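Local coordinates for glycosyl hydrolase (Streptomyces cattleya, PDB 7LR8), which probably hydrolyses the Manβ1-4GlcNAc core disaccharide released during N-glycan breakdown, as a family GH5 subfamily 18 glycoside hydrolase, at residues F16-W30 with F50-F62. The protein carries 1 engineered substitution. Residues are numbered along the deposited sequence; the frame is centred on the assembly and turned at random.
Sequences FGVNYTPSNGWFHHW and FDHVRVFPLWPVF. With SO4 (sulfate ion), chain J.
Asp51 and Phe16 grip each other near the N-terminal ends of two parallel strands: Asp51 N donates to Phe16 O at 2.7 Å, and Phe16 N returns a nearly straight bond (171°) to Asp51 OD2. Arg15 and Arg347 form salt bridges with this carboxylate. Its other oxygen, OD1, takes His52 ND1 in the plane of the imidazole, and His52 NE2 is hydrogen-bonded to Thr302 OG1, helping to fix that ring with one face over Gly17 CA. Further along, Val18 N to His52 O, Arg54 N to Val18 O and Tyr20 N to Arg54 O continue the parallel pairing, and Val18 CG1 sits over the Phe50 ring. Arg54, extended from CG to NE, runs alongside Asn19 and gives NH1 to Asn19 OD1 (2.8 Å), with amide and guanidinium planes 80° apart. The Phe56 ring places CZ over the guanidinium face; Asp94 and Glu268 form salt bridges with Arg54, whose side chain lies about 6 Å from that of the engineered Ala153 and about 5 Å from the bound beta-mannose.

Beyond the strands, Trp30 NE1 donates in its ring plane to Phe56 O (2.9 Å), which a water also links to His29 NE2. The indole receives the edge of Phe62 on one face, planes at 89°, and His29 on the opposite face. A leucine in place of Trp30 would probably cost Phe56 O its indole donor and leave the Phe62 edge without an aromatic face. Phe27 CE1 packs on Phe56 CD2 at 3.5 Å.

These strands belong to one right-handed beta-alpha-beta unit of the (beta/alpha)8 barrel: helix 35-46 connects them and covers Val18 and Phe50, strand 298-304 pairs with the other edge of strand 15-19, and helix 122-139 meets Pro57 and Phe62.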
loop_
_atom_site.group_PDB
_atom_site.type_symbol
_atom_site.label_atom_id
_atom_site.label_comp_id
_atom_site.label_asym_id
_atom_site.label_seq_id
_atom_site.Cartn_x
_atom_site.Cartn_y
_atom_site.Cartn_z
ATOM N N PHE B 16 -24.623 21.940 6.422
ATOM C CA PHE B 16 -23.335 22.254 7.026
ATOM C C PHE B 16 -22.750 20.993 7.644
ATOM O O PHE B 16 -23.435 20.287 8.388
ATOM C CB PHE B 16 -23.501 23.368 8.075
ATOM C CG PHE B 16 -24.027 24.659 7.505
ATOM C CD1 PHE B 16 -23.160 25.568 6.921
ATOM C CD2 PHE B 16 -25.389 24.956 7.529
ATOM C CE1 PHE B 16 -23.630 26.761 6.384
ATOM C CE2 PHE B 16 -25.864 26.137 6.989
ATOM C CZ PHE B 16 -24.978 27.045 6.418
ATOM N N GLY B 17 -21.489 20.709 7.340
ATOM C CA GLY B 17 -20.887 19.494 7.833
ATOM C C GLY B 17 -19.382 19.586 7.830
ATOM O O GLY B 17 -18.810 20.648 7.574
ATOM N N VAL B 18 -18.743 18.464 8.163
ATOM C CA VAL B 18 -17.285 18.405 8.209
ATOM C C VAL B 18 -16.803 17.126 7.552
ATOM O O VAL B 18 -17.497 16.104 7.536
ATOM C CB VAL B 18 -16.718 18.489 9.644
ATOM C CG1 VAL B 18 -16.996 19.847 10.245
ATOM C CG2 VAL B 18 -17.291 17.388 10.521
ATOM N N ASN B 19 -15.600 17.201 6.989
ATOM C CA ASN B 19 -14.844 16.010 6.628
ATOM C C ASN B 19 -14.238 15.424 7.894
ATOM O O ASN B 19 -13.472 16.106 8.579
ATOM C CB ASN B 19 -13.761 16.371 5.614
ATOM C CG ASN B 19 -14.350 16.806 4.298
ATOM O OD1 ASN B 19 -14.694 15.973 3.474
ATOM N ND2 ASN B 19 -14.509 18.114 4.109
ATOM N N TYR B 20 -14.565 14.164 8.195
ATOM C CA TYR B 20 -14.244 13.571 9.491
ATOM C C TYR B 20 -12.840 12.971 9.458
ATOM O O TYR B 20 -12.596 11.981 8.755
ATOM C CB TYR B 20 -15.289 12.525 9.875
ATOM C CG TYR B 20 -14.939 11.748 11.125
ATOM C CD1 TYR B 20 -14.383 12.392 12.242
ATOM C CD2 TYR B 20 -15.159 10.373 11.194
ATOM C CE1 TYR B 20 -14.040 11.675 13.379
ATOM C CE2 TYR B 20 -14.825 9.648 12.327
ATOM C CZ TYR B 20 -14.266 10.305 13.416
ATOM O OH TYR B 20 -13.938 9.581 14.542
ATOM N N THR B 21 -11.915 13.589 10.211
ATOM C CA THR B 21 -10.575 13.049 10.433
ATOM C C THR B 21 -10.501 12.477 11.846
ATOM O O THR B 21 -10.426 13.241 12.820
ATOM C CB THR B 21 -9.504 14.131 10.240
ATOM O OG1 THR B 21 -9.938 15.357 10.840
ATOM C CG2 THR B 21 -9.221 14.384 8.760
ATOM N N PRO B 22 -10.517 11.157 12.023
ATOM C CA PRO B 22 -10.520 10.595 13.386
ATOM C C PRO B 22 -9.332 11.069 14.209
ATOM O O PRO B 22 -8.181 11.024 13.765
ATOM C CB PRO B 22 -10.466 9.084 13.140
ATOM C CG PRO B 22 -11.127 8.919 11.796
ATOM C CD PRO B 22 -10.663 10.109 10.996
ATOM N N SER B 23 -9.619 11.536 15.426
ATOM C CA SER B 23 -8.564 12.142 16.231
ATOM C C SER B 23 -7.554 11.107 16.710
ATOM O O SER B 23 -6.354 11.404 16.808
ATOM C CB SER B 23 -9.176 12.886 17.419
ATOM O OG SER B 23 -9.731 11.986 18.365
ATOM N N ASN B 24 -8.010 9.897 17.005
ATOM C CA ASN B 24 -7.138 8.814 17.459
ATOM C C ASN B 24 -6.865 7.880 16.286
ATOM O O ASN B 24 -7.720 7.072 15.909
ATOM C CB ASN B 24 -7.779 8.072 18.624
ATOM C CG ASN B 24 -6.774 7.290 19.437
ATOM O OD1 ASN B 24 -5.697 6.937 18.951
ATOM N ND2 ASN B 24 -7.110 7.035 20.698
ATOM N N GLY B 25 -5.663 7.971 15.713
ATOM C CA GLY B 25 -5.283 7.090 14.625
ATOM C C GLY B 25 -5.447 7.658 13.232
ATOM O O GLY B 25 -4.969 7.030 12.273
ATOM N N TRP B 26 -6.114 8.802 13.081
ATOM C CA TRP B 26 -6.362 9.367 11.746
ATOM C C TRP B 26 -7.106 8.298 10.937
ATOM O O TRP B 26 -7.829 7.465 11.498
ATOM C CB TRP B 26 -5.039 9.848 11.138
ATOM C CG TRP B 26 -5.148 10.680 9.878
ATOM C CD1 TRP B 26 -5.701 11.926 9.759
ATOM C CD2 TRP B 26 -4.633 10.347 8.579
ATOM N NE1 TRP B 26 -5.591 12.377 8.468
ATOM C CE2 TRP B 26 -4.944 11.423 7.719
ATOM C CE3 TRP B 26 -3.969 9.226 8.054
ATOM C CZ2 TRP B 26 -4.599 11.425 6.368
ATOM C CZ3 TRP B 26 -3.625 9.223 6.702
ATOM C CH2 TRP B 26 -3.945 10.316 5.875
ATOM N N PHE B 27 -6.954 8.288 9.618
ATOM C CA PHE B 27 -7.660 7.271 8.843
ATOM C C PHE B 27 -7.115 5.870 9.058
ATOM O O PHE B 27 -7.758 4.904 8.619
ATOM C CB PHE B 27 -7.624 7.641 7.371
ATOM C CG PHE B 27 -8.267 8.962 7.088
ATOM C CD1 PHE B 27 -9.604 9.174 7.401
ATOM C CD2 PHE B 27 -7.539 9.988 6.525
ATOM C CE1 PHE B 27 -10.198 10.403 7.155
ATOM C CE2 PHE B 27 -8.128 11.218 6.269
ATOM C CZ PHE B 27 -9.468 11.416 6.583
ATOM N N HIS B 28 -5.972 5.730 9.729
ATOM C CA HIS B 28 -5.525 4.409 10.139
ATOM C C HIS B 28 -6.370 3.836 11.270
ATOM O O HIS B 28 -6.098 2.713 11.714
ATOM C CB HIS B 28 -4.054 4.443 10.554
ATOM C CG HIS B 28 -3.153 5.118 9.562
ATOM N ND1 HIS B 28 -3.003 4.673 8.266
ATOM C CD2 HIS B 28 -2.336 6.195 9.687
ATOM C CE1 HIS B 28 -2.146 5.452 7.630
ATOM N NE2 HIS B 28 -1.724 6.383 8.469
ATOM N N HIS B 29 -7.400 4.557 11.737
ATOM C CA HIS B 29 -8.216 4.020 12.819
ATOM C C HIS B 29 -8.971 2.755 12.404
ATOM O O HIS B 29 -9.386 1.987 13.276
ATOM C CB HIS B 29 -9.192 5.083 13.337
ATOM C CG HIS B 29 -10.401 5.279 12.478
ATOM N ND1 HIS B 29 -11.675 5.310 13.000
ATOM C CD2 HIS B 29 -10.534 5.473 11.144
ATOM C CE1 HIS B 29 -12.543 5.499 12.021
ATOM N NE2 HIS B 29 -11.877 5.605 10.886
ATOM N N TRP B 30 -9.124 2.491 11.105
ATOM C CA TRP B 30 -9.731 1.221 10.710
ATOM C C TRP B 30 -8.927 0.020 11.192
ATOM O O TRP B 30 -9.490 -1.077 11.321
ATOM C CB TRP B 30 -9.892 1.147 9.200
ATOM C CG TRP B 30 -10.716 2.245 8.619
ATOM C CD1 TRP B 30 -10.272 3.255 7.816
ATOM C CD2 TRP B 30 -12.134 2.457 8.790
ATOM N NE1 TRP B 30 -11.316 4.076 7.468
ATOM C CE2 TRP B 30 -12.469 3.613 8.053
ATOM C CE3 TRP B 30 -13.147 1.776 9.477
ATOM C CZ2 TRP B 30 -13.777 4.113 7.989
ATOM C CZ3 TRP B 30 -14.459 2.284 9.421
ATOM C CH2 TRP B 30 -14.753 3.439 8.679
ATOM N N PHE B 50 -23.306 20.955 13.276
ATOM C CA PHE B 50 -23.257 20.403 11.929
ATOM C C PHE B 50 -24.365 19.383 11.732
ATOM O O PHE B 50 -24.921 18.838 12.691
ATOM C CB PHE B 50 -21.903 19.741 11.660
ATOM C CG PHE B 50 -20.765 20.711 11.636
ATOM C CD1 PHE B 50 -20.603 21.588 10.570
ATOM C CD2 PHE B 50 -19.871 20.770 12.691
ATOM C CE1 PHE B 50 -19.558 22.496 10.550
ATOM C CE2 PHE B 50 -18.822 21.679 12.677
ATOM C CZ PHE B 50 -18.672 22.549 11.611
ATOM N N ASP B 51 -24.698 19.132 10.464
ATOM C CA ASP B 51 -25.727 18.152 10.147
ATOM C C ASP B 51 -25.251 16.978 9.305
ATOM O O ASP B 51 -26.068 16.105 9.003
ATOM C CB ASP B 51 -26.916 18.825 9.441
ATOM C CG ASP B 51 -26.523 19.513 8.145
ATOM O OD1 ASP B 51 -26.118 18.801 7.194
ATOM O OD2 ASP B 51 -26.634 20.762 8.080
ATOM N N HIS B 52 -23.974 16.915 8.914
ATOM C CA HIS B 52 -23.494 15.746 8.183
ATOM C C HIS B 52 -21.988 15.638 8.360
ATOM O O HIS B 52 -21.320 16.587 8.790
ATOM C CB HIS B 52 -23.844 15.803 6.681
ATOM C CG HIS B 52 -23.149 16.900 5.940
ATOM N ND1 HIS B 52 -23.663 18.177 5.847
ATOM C CD2 HIS B 52 -21.961 16.923 5.284
ATOM C CE1 HIS B 52 -22.835 18.933 5.145
ATOM N NE2 HIS B 52 -21.789 18.200 4.803
ATOM N N VAL B 53 -21.471 14.455 8.044
ATOM C CA VAL B 53 -20.039 14.212 7.955
ATOM C C VAL B 53 -19.766 13.515 6.636
ATOM O O VAL B 53 -20.612 12.782 6.107
ATOM C CB VAL B 53 -19.498 13.354 9.126
ATOM C CG1 VAL B 53 -19.506 14.155 10.423
ATOM C CG2 VAL B 53 -20.313 12.091 9.287
ATOM N N ARG B 54 -18.577 13.764 6.096
ATOM C CA ARG B 54 -18.027 13.019 4.970
ATOM C C ARG B 54 -16.934 12.127 5.531
ATOM O O ARG B 54 -16.062 12.618 6.256
ATOM C CB ARG B 54 -17.475 13.986 3.915
ATOM C CG ARG B 54 -16.566 13.372 2.850
ATOM C CD ARG B 54 -16.612 14.247 1.590
ATOM N NE ARG B 54 -15.706 13.792 0.532
ATOM C CZ ARG B 54 -14.558 14.386 0.193
ATOM N NH1 ARG B 54 -14.147 15.491 0.818
ATOM N NH2 ARG B 54 -13.836 13.896 -0.802
ATOM N N VAL B 55 -17.014 10.813 5.260
ATOM C CA VAL B 55 -16.152 9.842 5.924
ATOM C C VAL B 55 -15.391 8.989 4.906
ATOM O O VAL B 55 -15.818 8.793 3.764
ATOM C CB VAL B 55 -16.933 8.934 6.900
ATOM C CG1 VAL B 55 -17.742 9.783 7.882
ATOM C CG2 VAL B 55 -17.839 7.985 6.156
ATOM N N PHE B 56 -14.262 8.454 5.356
ATOM C CA PHE B 56 -13.256 7.885 4.456
ATOM C C PHE B 56 -12.785 6.495 4.854
ATOM O O PHE B 56 -11.897 6.358 5.718
ATOM C CB PHE B 56 -12.060 8.823 4.365
ATOM C CG PHE B 56 -12.417 10.193 3.890
ATOM C CD1 PHE B 56 -12.538 10.456 2.531
ATOM C CD2 PHE B 56 -12.622 11.223 4.800
ATOM C CE1 PHE B 56 -12.861 11.727 2.091
ATOM C CE2 PHE B 56 -12.961 12.495 4.352
ATOM C CZ PHE B 56 -13.077 12.733 2.987
ATOM N N PRO B 57 -13.304 5.455 4.202
ATOM C CA PRO B 57 -12.622 4.157 4.207
ATOM C C PRO B 57 -11.227 4.295 3.625
ATOM O O PRO B 57 -10.960 5.179 2.806
ATOM C CB PRO B 57 -13.496 3.283 3.297
ATOM C CG PRO B 57 -14.809 3.956 3.207
ATOM C CD PRO B 57 -14.592 5.433 3.492
ATOM N N LEU B 58 -10.333 3.403 4.046
ATOM C CA LEU B 58 -9.049 3.205 3.375
ATOM C C LEU B 58 -9.216 1.990 2.466
ATOM O O LEU B 58 -9.399 0.869 2.948
ATOM C CB LEU B 58 -7.918 2.990 4.371
ATOM C CG LEU B 58 -7.404 4.233 5.099
ATOM C CD1 LEU B 58 -6.194 3.885 5.955
ATOM C CD2 LEU B 58 -7.062 5.337 4.112
ATOM N N TRP B 59 -9.181 2.227 1.152
ATOM C CA TRP B 59 -9.475 1.176 0.174
ATOM C C TRP B 59 -8.631 -0.082 0.361
ATOM O O TRP B 59 -9.218 -1.177 0.437
ATOM C CB TRP B 59 -9.334 1.780 -1.229
ATOM C CG TRP B 59 -9.631 0.831 -2.380
ATOM C CD1 TRP B 59 -10.490 -0.249 -2.375
ATOM C CD2 TRP B 59 -9.099 0.911 -3.709
ATOM N NE1 TRP B 59 -10.493 -0.851 -3.619
ATOM C CE2 TRP B 59 -9.639 -0.169 -4.448
ATOM C CE3 TRP B 59 -8.188 1.768 -4.338
ATOM C CZ2 TRP B 59 -9.325 -0.386 -5.787
ATOM C CZ3 TRP B 59 -7.882 1.554 -5.671
ATOM C CH2 TRP B 59 -8.438 0.475 -6.378
ATOM N N PRO B 60 -7.293 -0.022 0.480
ATOM C CA PRO B 60 -6.540 -1.283 0.666
ATOM C C PRO B 60 -6.871 -2.006 1.959
ATOM O O PRO B 60 -6.703 -3.230 2.032
ATOM C CB PRO B 60 -5.067 -0.840 0.651
ATOM C CG PRO B 60 -5.061 0.563 0.115
ATOM C CD PRO B 60 -6.387 1.145 0.501
ATOM N N VAL B 61 -7.324 -1.290 2.995
ATOM C CA VAL B 61 -7.740 -1.965 4.217
ATOM C C VAL B 61 -9.099 -2.633 4.032
ATOM O O VAL B 61 -9.344 -3.726 4.557
ATOM C CB VAL B 61 -7.742 -0.964 5.385
ATOM C CG1 VAL B 61 -8.340 -1.595 6.644
ATOM C CG2 VAL B 61 -6.331 -0.486 5.641
ATOM N N PHE B 62 -9.995 -2.007 3.264
ATOM C CA PHE B 62 -11.310 -2.591 3.037
ATOM C C PHE B 62 -11.275 -3.706 1.996
ATOM O O PHE B 62 -12.038 -4.673 2.104
ATOM C CB PHE B 62 -12.299 -1.505 2.606
ATOM C CG PHE B 62 -12.889 -0.733 3.746
ATOM C CD1 PHE B 62 -12.077 -0.036 4.634
ATOM C CD2 PHE B 62 -14.261 -0.713 3.940
ATOM C CE1 PHE B 62 -12.645 0.681 5.692
ATOM C CE2 PHE B 62 -14.820 0.004 4.982
ATOM C CZ PHE B 62 -14.007 0.691 5.860
HETATM S S SO4 J . -9.870 8.703 23.044
HETATM O O1 SO4 J . -9.450 7.337 23.343
HETATM O O2 SO4 J . -11.319 8.803 23.197
HETATM O O3 SO4 J . -9.216 9.630 23.964
HETATM O O4 SO4 J . -9.493 9.038 21.672
HETATM O O HOH W 1 -13.741 9.481 8.087
HETATM O O HOH W 2 -12.284 7.241 8.639
#